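Local coordinates for protein MamA (Candidatus Magnetobacterium bavaricum, PDB 3VTX) that is a tetratricopeptide-repeat (TPR) protein, an all-helical solenoid of a family whose members generally serve as scaffolds for protein-protein contacts, at residues 16-21 and 47-52; 76-81 and 95-99; 111-115 and 140-146; 9-13 and 38-44; 127-131 and 145-149. All blocks are in the same frame, centred on the assembly; numbering follows the deposited sequence. Where two conformers were deposited one is given.

Interaction 1 of 5, residues 16-21 and 47-52; sequences RTKGDF and KTYMDI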
# COMPACT_ATOMS: atom_id res chain seq x y z
N ARG A 16 -5.55 -16.27 12.53
CA ARG A 16 -4.78 -15.21 12.03
C ARG A 16 -4.29 -14.29 13.21
O ARG A 16 -3.11 -13.92 13.33
CB ARG A 16 -5.60 -14.43 11.01
CG ARG A 16 -4.79 -13.36 10.30
CD ARG A 16 -5.66 -12.61 9.33
NE ARG A 16 -4.91 -11.50 8.82
CZ ARG A 16 -5.43 -10.39 8.36
NH1 ARG A 16 -4.61 -9.45 7.97
NH2 ARG A 16 -6.74 -10.20 8.36
N THR A 17 -5.21 -13.99 14.11
CA THR A 17 -4.87 -13.07 15.24
C THR A 17 -3.70 -13.63 16.08
O THR A 17 -2.73 -12.92 16.41
CB THR A 17 -6.13 -12.79 16.05
OG1 THR A 17 -7.00 -12.01 15.22
CG2 THR A 17 -5.82 -12.06 17.35
N LYS A 18 -3.75 -14.93 16.27
CA LYS A 18 -2.77 -15.76 16.97
C LYS A 18 -1.44 -16.00 16.20
O LYS A 18 -0.46 -16.46 16.79
CB LYS A 18 -3.52 -17.07 17.26
CG LYS A 18 -2.90 -18.13 18.12
CD LYS A 18 -4.00 -19.08 18.60
CE LYS A 18 -3.44 -20.24 19.40
NZ LYS A 18 -4.47 -20.84 20.31
N GLY A 19 -1.38 -15.66 14.91
CA GLY A 19 -0.11 -15.69 14.18
C GLY A 19 0.03 -17.06 13.48
O GLY A 19 1.07 -17.36 12.90
N ASP A 20 -1.00 -17.87 13.58
CA ASP A 20 -1.06 -19.21 12.89
C ASP A 20 -1.60 -18.99 11.48
O ASP A 20 -2.76 -19.25 11.16
CB ASP A 20 -1.90 -20.20 13.66
CG ASP A 20 -2.03 -21.55 12.99
OD1 ASP A 20 -1.31 -21.82 11.98
OD2 ASP A 20 -2.93 -22.33 13.41
N PHE A 21 -0.73 -18.44 10.66
CA PHE A 21 -1.13 -18.09 9.34
C PHE A 21 -1.50 -19.33 8.46
O PHE A 21 -2.42 -19.21 7.65
CB PHE A 21 -0.08 -17.23 8.64
CG PHE A 21 0.16 -15.92 9.32
CD1 PHE A 21 -0.79 -14.96 9.31
CD2 PHE A 21 1.31 -15.71 10.06
CE1 PHE A 21 -0.63 -13.75 10.01
CE2 PHE A 21 1.50 -14.47 10.73
CZ PHE A 21 0.52 -13.51 10.69
N LYS A 47 -5.30 -10.70 2.49
CA LYS A 47 -4.56 -10.00 3.53
C LYS A 47 -3.62 -10.91 4.34
O LYS A 47 -2.54 -10.45 4.77
CB LYS A 47 -5.51 -9.31 4.47
CG LYS A 47 -6.23 -8.13 3.95
CD LYS A 47 -7.20 -7.59 4.96
CE LYS A 47 -7.79 -6.27 4.46
NZ LYS A 47 -8.87 -5.73 5.41
N THR A 48 -4.05 -12.16 4.55
CA THR A 48 -3.25 -13.14 5.28
C THR A 48 -1.98 -13.46 4.49
O THR A 48 -0.92 -13.50 5.08
CB THR A 48 -4.01 -14.38 5.60
OG1 THR A 48 -5.22 -14.03 6.31
CG2 THR A 48 -3.17 -15.37 6.43
N TYR A 49 -2.10 -13.65 3.18
CA TYR A 49 -0.94 -13.89 2.39
C TYR A 49 -0.03 -12.65 2.39
O TYR A 49 1.17 -12.76 2.34
CB TYR A 49 -1.33 -14.35 0.96
CG TYR A 49 -1.62 -15.84 0.83
CD1 TYR A 49 -0.63 -16.79 1.13
CD2 TYR A 49 -2.85 -16.28 0.35
CE1 TYR A 49 -0.82 -18.13 0.90
CE2 TYR A 49 -3.09 -17.66 0.19
CZ TYR A 49 -2.07 -18.56 0.49
OH TYR A 49 -2.31 -19.89 0.27
N MET A 50 -0.59 -11.44 2.42
CA MET A 50 0.27 -10.23 2.47
C MET A 50 1.01 -10.19 3.80
O MET A 50 2.18 -9.82 3.79
CB MET A 50 -0.55 -8.95 2.28
CG MET A 50 -1.18 -8.81 0.91
SD MET A 50 -0.05 -8.78 -0.48
CE MET A 50 0.65 -7.06 -0.28
N ASP A 51 0.37 -10.62 4.88
CA ASP A 51 0.96 -10.65 6.23
C ASP A 51 2.24 -11.49 6.26
O ASP A 51 3.21 -11.17 6.97
CB ASP A 51 -0.02 -11.18 7.27
CG ASP A 51 -1.10 -10.18 7.72
OD1 ASP A 51 -0.97 -8.96 7.50
OD2 ASP A 51 -2.08 -10.71 8.31
N ILE A 52 2.25 -12.57 5.50
CA ILE A 52 3.43 -13.40 5.47
C ILE A 52 4.36 -13.22 4.28
O ILE A 52 5.33 -13.97 4.11
CB ILE A 52 3.05 -14.81 5.68
CG1 ILE A 52 2.05 -15.22 4.62
CG2 ILE A 52 2.43 -14.90 7.10
CD1 ILE A 52 1.63 -16.52 4.72
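Arg16 meets Asp51 side-on, with two of its nitrogens directed at a single carboxylate oxygen. Arg16 NH1 lies 2.8 Å from Asp51 OD2 and donates to it at 151°, and Arg16 NE joins the same Asp51 OD2 at 3.0 Å. The oxygen sits in the guanidinium plane, and the carboxylate itself is turned 30° against that plane; NE arrives nearly in line with the C-O bond, and NH1 comes in on the syn side, tilted out of the carboxylate plane. The span is covered by a chain extended from CG to NE, which a chi1 of -173° directs away from its own backbone N and across to the other helix. This salt bridge, with its exposed Asp51, is the solvent side of the contact.

Segment 16-21 ends helix 5-18 and turns into helix 21-34 at Phe21, while segment 47-52 closes helix 39-51, all within a TPR solenoid; Gly19, with positive phi, ends the first helix in a Schellman motif, and Asp20 then caps helix 21-34.

The close packing is at buried Thr48, held between the Arg16 chain and the edge of Phe21. Arg16 CD is 3.4 Å from Thr48 OG1, a hydroxyl that is bonded to Lys44 O, and on the other branch Thr48 CG2 stands 3.8 Å from Phe21 CD1. Asp51 CB reaches 3.8 Å from Phe21 CE1, which joins the apolar half to the charged one. Over one face of the ring Ile52 CG2 makes a CH-pi contact, provisional because Ile52 adopts two conformers, while the carbonyl carbon of Gly19 lies beyond the opposite face.

Interaction 2 of 5, residues 76-81 and 95-99; sequences YYILGS and ALQRA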
# COMPACT_ATOMS: atom_id res chain seq x y z
N TYR A 76 -8.26 -2.59 -3.91
CA TYR A 76 -7.46 -2.08 -4.99
C TYR A 76 -6.07 -1.64 -4.51
O TYR A 76 -5.08 -1.85 -5.25
CB TYR A 76 -8.21 -1.00 -5.76
CG TYR A 76 -9.23 -1.53 -6.74
CD1 TYR A 76 -8.83 -2.23 -7.86
CD2 TYR A 76 -10.61 -1.28 -6.57
CE1 TYR A 76 -9.77 -2.71 -8.76
CE2 TYR A 76 -11.54 -1.74 -7.49
CZ TYR A 76 -11.13 -2.43 -8.56
OH TYR A 76 -12.05 -2.87 -9.52
N TYR A 77 -5.99 -1.00 -3.35
CA TYR A 77 -4.73 -0.56 -2.82
C TYR A 77 -3.85 -1.78 -2.58
O TYR A 77 -2.66 -1.74 -2.85
CB TYR A 77 -4.95 0.24 -1.50
CG TYR A 77 -3.63 0.51 -0.76
CD1 TYR A 77 -2.64 1.40 -1.28
CD2 TYR A 77 -3.33 -0.18 0.41
CE1 TYR A 77 -1.49 1.59 -0.59
CE2 TYR A 77 -2.11 0.01 1.11
CZ TYR A 77 -1.22 0.89 0.56
OH TYR A 77 0.00 1.12 1.16
N ILE A 78 -4.41 -2.82 -1.97
CA ILE A 78 -3.62 -3.99 -1.62
C ILE A 78 -3.23 -4.70 -2.89
O ILE A 78 -2.08 -5.08 -3.03
CB ILE A 78 -4.33 -4.93 -0.65
CG1 ILE A 78 -4.67 -4.20 0.68
CG2 ILE A 78 -3.45 -6.20 -0.46
CD1 ILE A 78 -5.64 -4.98 1.66
N LEU A 79 -4.14 -4.81 -3.84
CA LEU A 79 -3.87 -5.43 -5.13
C LEU A 79 -2.79 -4.66 -5.85
O LEU A 79 -1.86 -5.21 -6.38
CB LEU A 79 -5.13 -5.45 -6.00
CG LEU A 79 -4.98 -6.00 -7.46
CD1 LEU A 79 -4.34 -7.40 -7.44
CD2 LEU A 79 -6.37 -6.02 -8.22
N GLY A 80 -2.92 -3.35 -5.87
CA GLY A 80 -1.86 -2.58 -6.57
C GLY A 80 -0.51 -2.60 -5.88
O GLY A 80 0.52 -2.74 -6.53
N SER A 81 -0.52 -2.51 -4.57
CA SER A 81 0.71 -2.69 -3.75
C SER A 81 1.39 -4.04 -4.01
O SER A 81 2.61 -4.13 -4.19
CB SER A 81 0.43 -2.48 -2.25
OG SER A 81 0.03 -1.17 -1.94
N ALA A 95 -4.49 -0.58 -10.62
CA ALA A 95 -5.14 -0.77 -9.38
C ALA A 95 -5.07 0.38 -8.43
O ALA A 95 -6.06 0.70 -7.81
CB ALA A 95 -4.57 -2.06 -8.65
N LEU A 96 -3.91 1.04 -8.32
CA LEU A 96 -3.79 2.14 -7.40
C LEU A 96 -4.67 3.32 -7.88
O LEU A 96 -5.28 3.99 -7.03
CB LEU A 96 -2.34 2.61 -7.28
CG LEU A 96 -1.45 1.56 -6.63
CD1 LEU A 96 0.01 1.80 -6.87
CD2 LEU A 96 -1.72 1.54 -5.13
N GLN A 97 -4.74 3.52 -9.19
CA GLN A 97 -5.62 4.54 -9.80
C GLN A 97 -7.07 4.26 -9.41
O GLN A 97 -7.85 5.19 -9.08
CB GLN A 97 -5.51 4.56 -11.34
CG GLN A 97 -4.28 5.28 -11.91
CD GLN A 97 -4.23 5.19 -13.42
OE1 GLN A 97 -4.92 4.39 -14.03
NE2 GLN A 97 -3.40 6.02 -14.03
N ARG A 98 -7.44 2.99 -9.48
CA ARG A 98 -8.77 2.62 -9.07
C ARG A 98 -9.02 2.88 -7.63
O ARG A 98 -10.09 3.33 -7.29
CB ARG A 98 -9.15 1.22 -9.46
CG ARG A 98 -9.35 1.11 -11.00
CD ARG A 98 -10.02 -0.17 -11.47
NE ARG A 98 -9.10 -0.98 -12.28
CZ ARG A 98 -8.88 -0.88 -13.60
NH1 ARG A 98 -9.53 0.01 -14.35
NH2 ARG A 98 -8.01 -1.70 -14.17
N ALA A 99 -8.03 2.62 -6.76
CA ALA A 99 -8.18 2.90 -5.34
C ALA A 99 -8.43 4.39 -5.08
O ALA A 99 -9.24 4.80 -4.21
CB ALA A 99 -6.90 2.47 -4.57
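The ring of Tyr76 receives Arg98 CB over the centre of one face, 3.8 Å from the centroid and only 11° off the ring normal, a well-formed CH-pi contact. Farther out, Arg98 CD comes to 3.7 Å from Tyr76 CE1, and the bend of the arginine at chi3 (-115°) leaves its guanidinium with an edge, not a face, toward the ring. The ring of Tyr77 carries Ser81 OG above one face near the rim, and Leu96 CD2 lies 4.0 Å from Tyr77 CD1.

Between the two tyrosines the backbones themselves nearly touch. Gly80 presents its bare CA 3.5 Å from Ala95 CB, and Tyr76 CB rests 3.9 Å from Ala99 CB. Leu96 lies beside the glycine, its CG 4.2 Å from Gly80 CA, and runs on to Tyr77. With Gly80, Ala95 and Ala99 at the crossing, the axes of segments 76-81 and 95-99 approach to 7.6 Å at 160°, the close antiparallel hairpin of a TPR motif.

No hydrogen bond crosses between the segments. The buried hydroxyl of Ser81 is satisfied within its own helix by Tyr77 O, so cohesion across the contact rests on dispersion, CH-pi contact and the exclusion of water.

Interaction 3 of 5, residues 111-115 and 140-146; sequences YKLGL and FIRAYQS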
# COMPACT_ATOMS: atom_id res chain seq x y z
N TYR A 111 0.88 7.72 -2.30
CA TYR A 111 2.33 7.54 -2.01
C TYR A 111 2.87 6.32 -2.77
O TYR A 111 3.85 6.43 -3.51
CB TYR A 111 2.66 7.48 -0.54
CG TYR A 111 4.14 7.53 -0.26
CD1 TYR A 111 4.87 8.60 -0.74
CD2 TYR A 111 4.79 6.51 0.35
CE1 TYR A 111 6.25 8.66 -0.55
CE2 TYR A 111 6.19 6.55 0.53
CZ TYR A 111 6.88 7.64 0.08
OH TYR A 111 8.25 7.66 0.28
N LYS A 112 2.16 5.21 -2.68
CA LYS A 112 2.57 4.01 -3.42
C LYS A 112 2.60 4.26 -4.93
O LYS A 112 3.54 3.79 -5.65
CB LYS A 112 1.65 2.80 -3.11
CG LYS A 112 1.83 2.12 -1.75
CD LYS A 112 3.06 1.19 -1.56
CE LYS A 112 2.70 0.02 -0.59
NZ LYS A 112 3.91 -0.80 -0.28
N LEU A 113 1.61 4.99 -5.47
CA LEU A 113 1.52 5.28 -6.88
C LEU A 113 2.72 6.09 -7.29
O LEU A 113 3.34 5.83 -8.31
CB LEU A 113 0.21 6.08 -7.20
CG LEU A 113 0.11 6.46 -8.65
CD1 LEU A 113 -0.07 5.20 -9.63
CD2 LEU A 113 -1.14 7.43 -8.77
N GLY A 114 3.08 7.03 -6.44
CA GLY A 114 4.28 7.82 -6.69
C GLY A 114 5.57 6.98 -6.70
O GLY A 114 6.43 7.15 -7.61
N LEU A 115 5.66 6.03 -5.77
CA LEU A 115 6.80 5.12 -5.69
C LEU A 115 6.86 4.31 -6.99
O LEU A 115 7.97 4.12 -7.57
CB LEU A 115 6.72 4.19 -4.51
CG LEU A 115 6.90 4.89 -3.16
CD1 LEU A 115 6.74 3.80 -2.06
CD2 LEU A 115 8.28 5.65 -2.96
N PHE A 140 4.13 13.79 6.83
CA PHE A 140 4.81 12.58 6.34
C PHE A 140 6.18 12.93 5.68
O PHE A 140 6.22 13.31 4.51
CB PHE A 140 3.93 11.84 5.33
CG PHE A 140 4.55 10.53 4.87
CD1 PHE A 140 5.20 9.69 5.73
CD2 PHE A 140 4.40 10.13 3.56
CE1 PHE A 140 5.73 8.48 5.30
CE2 PHE A 140 4.98 8.94 3.13
CZ PHE A 140 5.59 8.13 3.96
N ILE A 141 7.21 12.74 6.45
CA ILE A 141 8.57 13.20 6.10
C ILE A 141 9.09 12.53 4.81
O ILE A 141 9.67 13.20 3.94
CB ILE A 141 9.54 12.97 7.28
CG1 ILE A 141 9.17 13.92 8.47
CG2 ILE A 141 11.05 13.34 6.92
CD1 ILE A 141 9.52 13.33 9.71
N ARG A 142 8.87 11.25 4.66
CA ARG A 142 9.44 10.56 3.53
C ARG A 142 8.90 11.06 2.20
O ARG A 142 9.59 10.97 1.22
CB ARG A 142 9.28 9.03 3.63
CG ARG A 142 10.36 8.34 2.79
CD ARG A 142 10.31 6.86 2.94
NE ARG A 142 11.39 6.15 2.30
CZ ARG A 142 11.35 5.55 1.11
NH1 ARG A 142 12.41 4.90 0.64
NH2 ARG A 142 10.29 5.63 0.36
N ALA A 143 7.69 11.59 2.14
CA ALA A 143 7.19 12.12 0.91
C ALA A 143 8.03 13.27 0.40
O ALA A 143 8.24 13.43 -0.82
CB ALA A 143 5.72 12.50 1.04
N TYR A 144 8.45 14.12 1.31
CA TYR A 144 9.42 15.22 0.90
C TYR A 144 10.73 14.65 0.41
O TYR A 144 11.25 15.07 -0.64
CB TYR A 144 9.74 16.12 2.06
CG TYR A 144 8.48 16.81 2.57
CD1 TYR A 144 8.13 18.05 2.11
CD2 TYR A 144 7.68 16.21 3.53
CE1 TYR A 144 6.92 18.65 2.58
CE2 TYR A 144 6.54 16.84 4.02
CZ TYR A 144 6.17 18.01 3.55
OH TYR A 144 5.03 18.61 4.07
N GLN A 145 11.25 13.59 1.06
CA GLN A 145 12.47 12.96 0.59
C GLN A 145 12.25 12.38 -0.82
O GLN A 145 13.10 12.52 -1.68
CB GLN A 145 12.92 11.86 1.57
CG GLN A 145 13.28 12.32 2.94
CD GLN A 145 13.51 11.12 3.86
OE1 GLN A 145 14.46 10.33 3.60
NE2 GLN A 145 12.59 10.82 4.79
N SER A 146 11.15 11.69 -0.99
CA SER A 146 10.79 11.03 -2.28
C SER A 146 10.66 12.06 -3.40
O SER A 146 11.13 11.81 -4.55
CB SER A 146 9.54 10.17 -2.15
OG SER A 146 9.78 9.09 -1.29
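Nearly parallel helices separated by one intervening helix are the inter-repeat contact of a TPR solenoid, and here Tyr111 bridges helix 107-119 to helix 141-153. The evidence for a side-chain bridge is the spacing: the axes of segments 111-115 and 141-146 stay 11.4 Å apart at 24°, too far for the backbones to meet. Tyr111 fills the gap because its first torsion (chi1 -170°) turns the ring away from the backbone N and straight across.

Phe140, just ahead of the second helix, closes over this ring in a T-shaped (edge-to-face) pair. Its edge is the part that touches: Phe140 CE2 stands above the centre of the tyrosine face, 3.7 Å from Tyr111 CD2, with the ring planes at 85°. Leu115 CG lies over the opposite face near the rim, one turn on in the same helix. Beside the ring, Tyr111 CE1 approaches Ala143 CA to 3.9 Å.

At the far end the phenol oxygen has two partners. Ser146 OG lies 2.6 Å from Tyr111 OH, a short hydrogen bond in which either hydroxyl could be the donor. Arg142 NH2 donates to Tyr111 OH at 2.9 Å from an extended chain, the phenol oxygen lying somewhat off the guanidinium plane. Leu115 CD2 packs 3.9 Å from Arg142 NH2.

The two bonds fix the position of the phenol oxygen, while Phe140 and Leu115, packed on the two faces, limit rotation of the ring. The cationic donor would probably polarise the hydroxyl and could strengthen any bond it gives to the serine.

Interaction 4 of 5, residues 9-13 and 38-44; sequences MDIGD and NVETLLK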
# COMPACT_ATOMS: atom_id res chain seq x y z
N MET A 9 -14.98 -19.07 8.77
CA MET A 9 -14.43 -17.74 8.78
C MET A 9 -13.97 -17.35 10.20
O MET A 9 -12.91 -16.77 10.36
CB MET A 9 -15.40 -16.72 8.18
CG MET A 9 -14.71 -15.44 7.74
SD MET A 9 -15.93 -14.19 7.15
CE MET A 9 -17.08 -15.22 6.17
N ASP A 10 -14.77 -17.60 11.26
CA ASP A 10 -14.34 -17.28 12.67
C ASP A 10 -13.05 -17.98 13.08
O ASP A 10 -12.19 -17.42 13.77
CB ASP A 10 -15.38 -17.75 13.73
CG ASP A 10 -14.80 -17.75 15.19
OD1 ASP A 10 -14.42 -16.65 15.67
OD2 ASP A 10 -14.70 -18.85 15.85
N ILE A 11 -12.96 -19.26 12.75
CA ILE A 11 -11.73 -20.04 13.04
C ILE A 11 -10.55 -19.34 12.37
O ILE A 11 -9.54 -19.02 13.01
CB ILE A 11 -11.85 -21.51 12.58
CG1 ILE A 11 -12.87 -22.26 13.48
CG2 ILE A 11 -10.50 -22.24 12.66
CD1 ILE A 11 -13.43 -23.51 12.86
N GLY A 12 -10.73 -18.98 11.11
CA GLY A 12 -9.62 -18.31 10.40
C GLY A 12 -9.21 -17.01 11.05
O GLY A 12 -8.04 -16.71 11.22
N ASP A 13 -10.22 -16.21 11.43
CA ASP A 13 -9.91 -14.92 12.02
C ASP A 13 -9.10 -15.07 13.29
O ASP A 13 -8.20 -14.31 13.55
CB ASP A 13 -11.22 -14.20 12.33
CG ASP A 13 -11.90 -13.70 11.11
OD1 ASP A 13 -11.25 -13.54 10.04
OD2 ASP A 13 -13.11 -13.38 11.21
N ASN A 38 -17.46 -15.60 -1.81
CA ASN A 38 -17.51 -14.89 -0.54
C ASN A 38 -16.42 -13.81 -0.58
O ASN A 38 -15.24 -14.11 -0.33
CB ASN A 38 -17.23 -15.88 0.59
CG ASN A 38 -17.53 -15.30 1.95
OD1 ASN A 38 -16.80 -14.45 2.51
ND2 ASN A 38 -18.65 -15.75 2.50
N VAL A 39 -16.81 -12.59 -0.89
CA VAL A 39 -15.84 -11.50 -1.01
C VAL A 39 -15.16 -11.19 0.31
O VAL A 39 -13.96 -10.88 0.31
CB VAL A 39 -16.44 -10.22 -1.67
CG1 VAL A 39 -16.80 -10.51 -3.15
CG2 VAL A 39 -17.62 -9.72 -0.89
N GLU A 40 -15.86 -11.32 1.44
CA GLU A 40 -15.25 -10.97 2.73
C GLU A 40 -14.03 -11.91 3.00
O GLU A 40 -12.94 -11.46 3.47
CB GLU A 40 -16.24 -11.18 3.85
CG GLU A 40 -15.70 -10.89 5.19
CD GLU A 40 -16.73 -10.76 6.29
OE1 GLU A 40 -17.89 -11.19 6.07
OE2 GLU A 40 -16.35 -10.23 7.37
N THR A 41 -14.25 -13.19 2.68
CA THR A 41 -13.20 -14.24 2.77
C THR A 41 -12.07 -14.06 1.77
O THR A 41 -10.91 -14.23 2.15
CB THR A 41 -13.79 -15.64 2.75
OG1 THR A 41 -14.74 -15.68 3.83
CG2 THR A 41 -12.69 -16.81 3.05
N LEU A 42 -12.39 -13.70 0.55
CA LEU A 42 -11.36 -13.43 -0.45
C LEU A 42 -10.43 -12.32 0.01
O LEU A 42 -9.20 -12.47 -0.08
CB LEU A 42 -11.97 -13.12 -1.81
CG LEU A 42 -12.49 -14.29 -2.59
CD1 LEU A 42 -13.41 -13.84 -3.78
CD2 LEU A 42 -11.40 -15.28 -3.10
N LEU A 43 -10.97 -11.26 0.61
CA LEU A 43 -10.14 -10.15 1.07
C LEU A 43 -9.31 -10.59 2.27
O LEU A 43 -8.16 -10.26 2.38
CB LEU A 43 -11.02 -8.95 1.43
CG LEU A 43 -10.23 -7.74 1.86
CD1 LEU A 43 -9.18 -7.29 0.82
CD2 LEU A 43 -11.27 -6.58 2.14
N LYS A 44 -9.90 -11.33 3.20
CA LYS A 44 -9.16 -11.80 4.34
C LYS A 44 -8.06 -12.77 3.95
O LYS A 44 -6.93 -12.64 4.54
CB LYS A 44 -10.07 -12.48 5.38
CG LYS A 44 -10.85 -11.47 6.24
CD LYS A 44 -12.00 -12.19 6.98
CE LYS A 44 -12.65 -11.20 8.02
NZ LYS A 44 -13.62 -11.95 8.82
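Across this contact the thioether of Met9 meets mainly polar groups. Met9 CE lies 3.3 Å from Thr41 OG1, and Met9 SD is 3.6 Å from Lys44 NZ and 3.6 Å from Glu40 CD. A chi1 of -161° carries the methionine chain out across the space between the helices, and the bend at the sulfur then turns the methyl toward Thr41 and Asn38.

Thr41 donates twice to Asn38 OD1. Asn38 is the N-cap of helix 39-51: its OD1 accepts from Thr41 N at 2.8 Å in the carbonyl plane, and again from Thr41 OG1 at 2.7 Å, the hydroxyl lying well above that plane. Asp35 holds the amide nitrogen of Asn38.

One turn farther along, Lys44 crosses Asp13 at about a right angle. Lys44 NZ lies 2.8 Å from Asp13 OD2 on its syn lone pair, and a weak second bond goes to OD1, which also pairs with Tyr28 OH of helix 21-34. Glu40 adds a longer link, its OE2 being 3.5 Å from Lys44 NZ. The ammonium therefore sits between two carboxylates in a three-residue network, which would probably ease the proximity of their negative charges.

Axes 11.6 Å apart at 21° allow the segments 9-13 and 39-44 to meet through side chains alone, the near-parallel arrangement of helices on either side of an intervening one that builds the superhelix of TPR proteins.

Interaction 5 of 5, residues 127-131 and 145-149; sequences IEAYE and QSIGL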
# COMPACT_ATOMS: atom_id res chain seq x y z
N ILE A 127 6.07 13.04 -8.78
CA ILE A 127 6.00 14.26 -8.01
C ILE A 127 4.51 14.63 -7.79
O ILE A 127 4.16 15.07 -6.68
CB ILE A 127 6.83 15.36 -8.62
CG1 ILE A 127 8.31 14.99 -8.53
CG2 ILE A 127 6.50 16.74 -7.91
CD1 ILE A 127 9.25 15.75 -9.55
N GLU A 128 3.68 14.54 -8.82
CA GLU A 128 2.25 14.89 -8.68
C GLU A 128 1.62 14.05 -7.54
O GLU A 128 0.95 14.59 -6.65
CB GLU A 128 1.55 14.66 -10.03
CG GLU A 128 0.02 14.92 -10.07
CD GLU A 128 -0.56 14.76 -11.49
OE1 GLU A 128 -0.09 13.92 -12.32
OE2 GLU A 128 -1.51 15.49 -11.74
N ALA A 129 1.90 12.75 -7.53
CA ALA A 129 1.31 11.83 -6.53
C ALA A 129 1.88 12.14 -5.15
O ALA A 129 1.20 12.14 -4.11
CB ALA A 129 1.66 10.34 -6.90
N TYR A 130 3.19 12.40 -5.07
CA TYR A 130 3.74 12.76 -3.76
C TYR A 130 3.20 14.11 -3.18
O TYR A 130 3.07 14.24 -1.94
CB TYR A 130 5.27 12.87 -3.80
CG TYR A 130 6.03 11.63 -4.24
CD1 TYR A 130 5.67 10.38 -3.78
CD2 TYR A 130 7.17 11.73 -5.07
CE1 TYR A 130 6.44 9.24 -4.12
CE2 TYR A 130 7.94 10.59 -5.45
CZ TYR A 130 7.50 9.35 -5.00
OH TYR A 130 8.31 8.25 -5.24
N GLU A 131 3.01 15.08 -4.07
CA GLU A 131 2.45 16.38 -3.71
C GLU A 131 1.06 16.15 -3.13
O GLU A 131 0.72 16.74 -2.07
CB GLU A 131 2.42 17.29 -4.93
CG GLU A 131 3.80 17.86 -5.23
CD GLU A 131 3.86 18.74 -6.42
OE1 GLU A 131 2.98 18.63 -7.31
OE2 GLU A 131 4.81 19.56 -6.49
N GLN A 145 11.25 13.59 1.06
CA GLN A 145 12.47 12.96 0.59
C GLN A 145 12.25 12.38 -0.82
O GLN A 145 13.10 12.52 -1.68
CB GLN A 145 12.92 11.86 1.57
CG GLN A 145 13.28 12.32 2.94
CD GLN A 145 13.51 11.12 3.86
OE1 GLN A 145 14.46 10.33 3.60
NE2 GLN A 145 12.59 10.82 4.79
N SER A 146 11.15 11.69 -0.99
CA SER A 146 10.79 11.03 -2.28
C SER A 146 10.66 12.06 -3.40
O SER A 146 11.13 11.81 -4.55
CB SER A 146 9.54 10.17 -2.15
OG SER A 146 9.78 9.09 -1.29
N ILE A 147 10.06 13.24 -3.10
CA ILE A 147 10.06 14.34 -4.05
C ILE A 147 11.46 14.75 -4.44
O ILE A 147 11.78 14.88 -5.63
CB ILE A 147 9.20 15.55 -3.64
CG1 ILE A 147 7.73 15.10 -3.56
CG2 ILE A 147 9.48 16.73 -4.63
CD1 ILE A 147 6.86 16.20 -2.87
N GLY A 148 12.31 14.88 -3.47
CA GLY A 148 13.73 15.22 -3.70
C GLY A 148 14.37 14.22 -4.66
O GLY A 148 15.10 14.61 -5.61
N LEU A 149 14.09 12.92 -4.43
CA LEU A 149 14.74 11.89 -5.27
C LEU A 149 14.23 12.01 -6.72
O LEU A 149 14.98 11.85 -7.69
CB LEU A 149 14.49 10.54 -4.73
CG LEU A 149 15.06 9.33 -5.54
CD1 LEU A 149 16.59 9.40 -5.43
CD2 LEU A 149 14.57 8.00 -5.00
O HOH W 1 10.96 9.16 -5.48
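The carbonyl oxygen of Ser146 accepts a 2.8 Å hydrogen bond from a water molecule, and that water also lies 2.8 Å from Tyr130 OH, so a single solvent molecule links the two helices. The tyrosine ring reaches the same backbone group directly, with Tyr130 CE2 3.5 Å from Ser146 O. Ser146 CB lies over one face of the ring, 3.7 Å from the Tyr130 centroid and 17° off the normal, in a CH-pi contact displaced toward the rim.

Packing is closest at the base of the ring, where Ile147 CG1 comes within 3.3 Å of Tyr130 CB. The two side chains lie alongside each other, pointing opposite ways: with CG1 beside its backbone N (chi1 -63°), Ile147 extends its CD1 toward Glu131, whose CG is 4.2 Å from Ile147 CD1. A looser apolar contact with Ile127 borders this patch.

Segments 127-131 and 145-149 run antiparallel at 165°, their axes 9.5 Å apart. Helix 107-119 lies against the tyrosine side of the pair, where Tyr111 meets the ring of Tyr130 and its OH is hydrogen-bonded to Ser146 OG; on the isoleucine side, Tyr163 of helix 157-169 touches Ile147.

Overall arrangement
Interactions 2 and 5 are buried antiparallel contacts without a direct hydrogen bond across them; the first brings the helices close over glycine and alanine, while the second is wider and admits a water. Interactions 3 and 4 are partly buried and join near-parallel helices through long side chains, an aromatic pair with a shared phenol in one and a methionine with a charge network in the other. Interaction 1, at the surface, joins the same two helices as interaction 4, about 12 Å away between centres, by a salt bridge and packing around a phenylalanine. Interactions 3 and 5 share Ser146. Interaction 2 touches interaction 1, at Ile78, and interaction 3, at Lys112, so it lies between them along the solenoid.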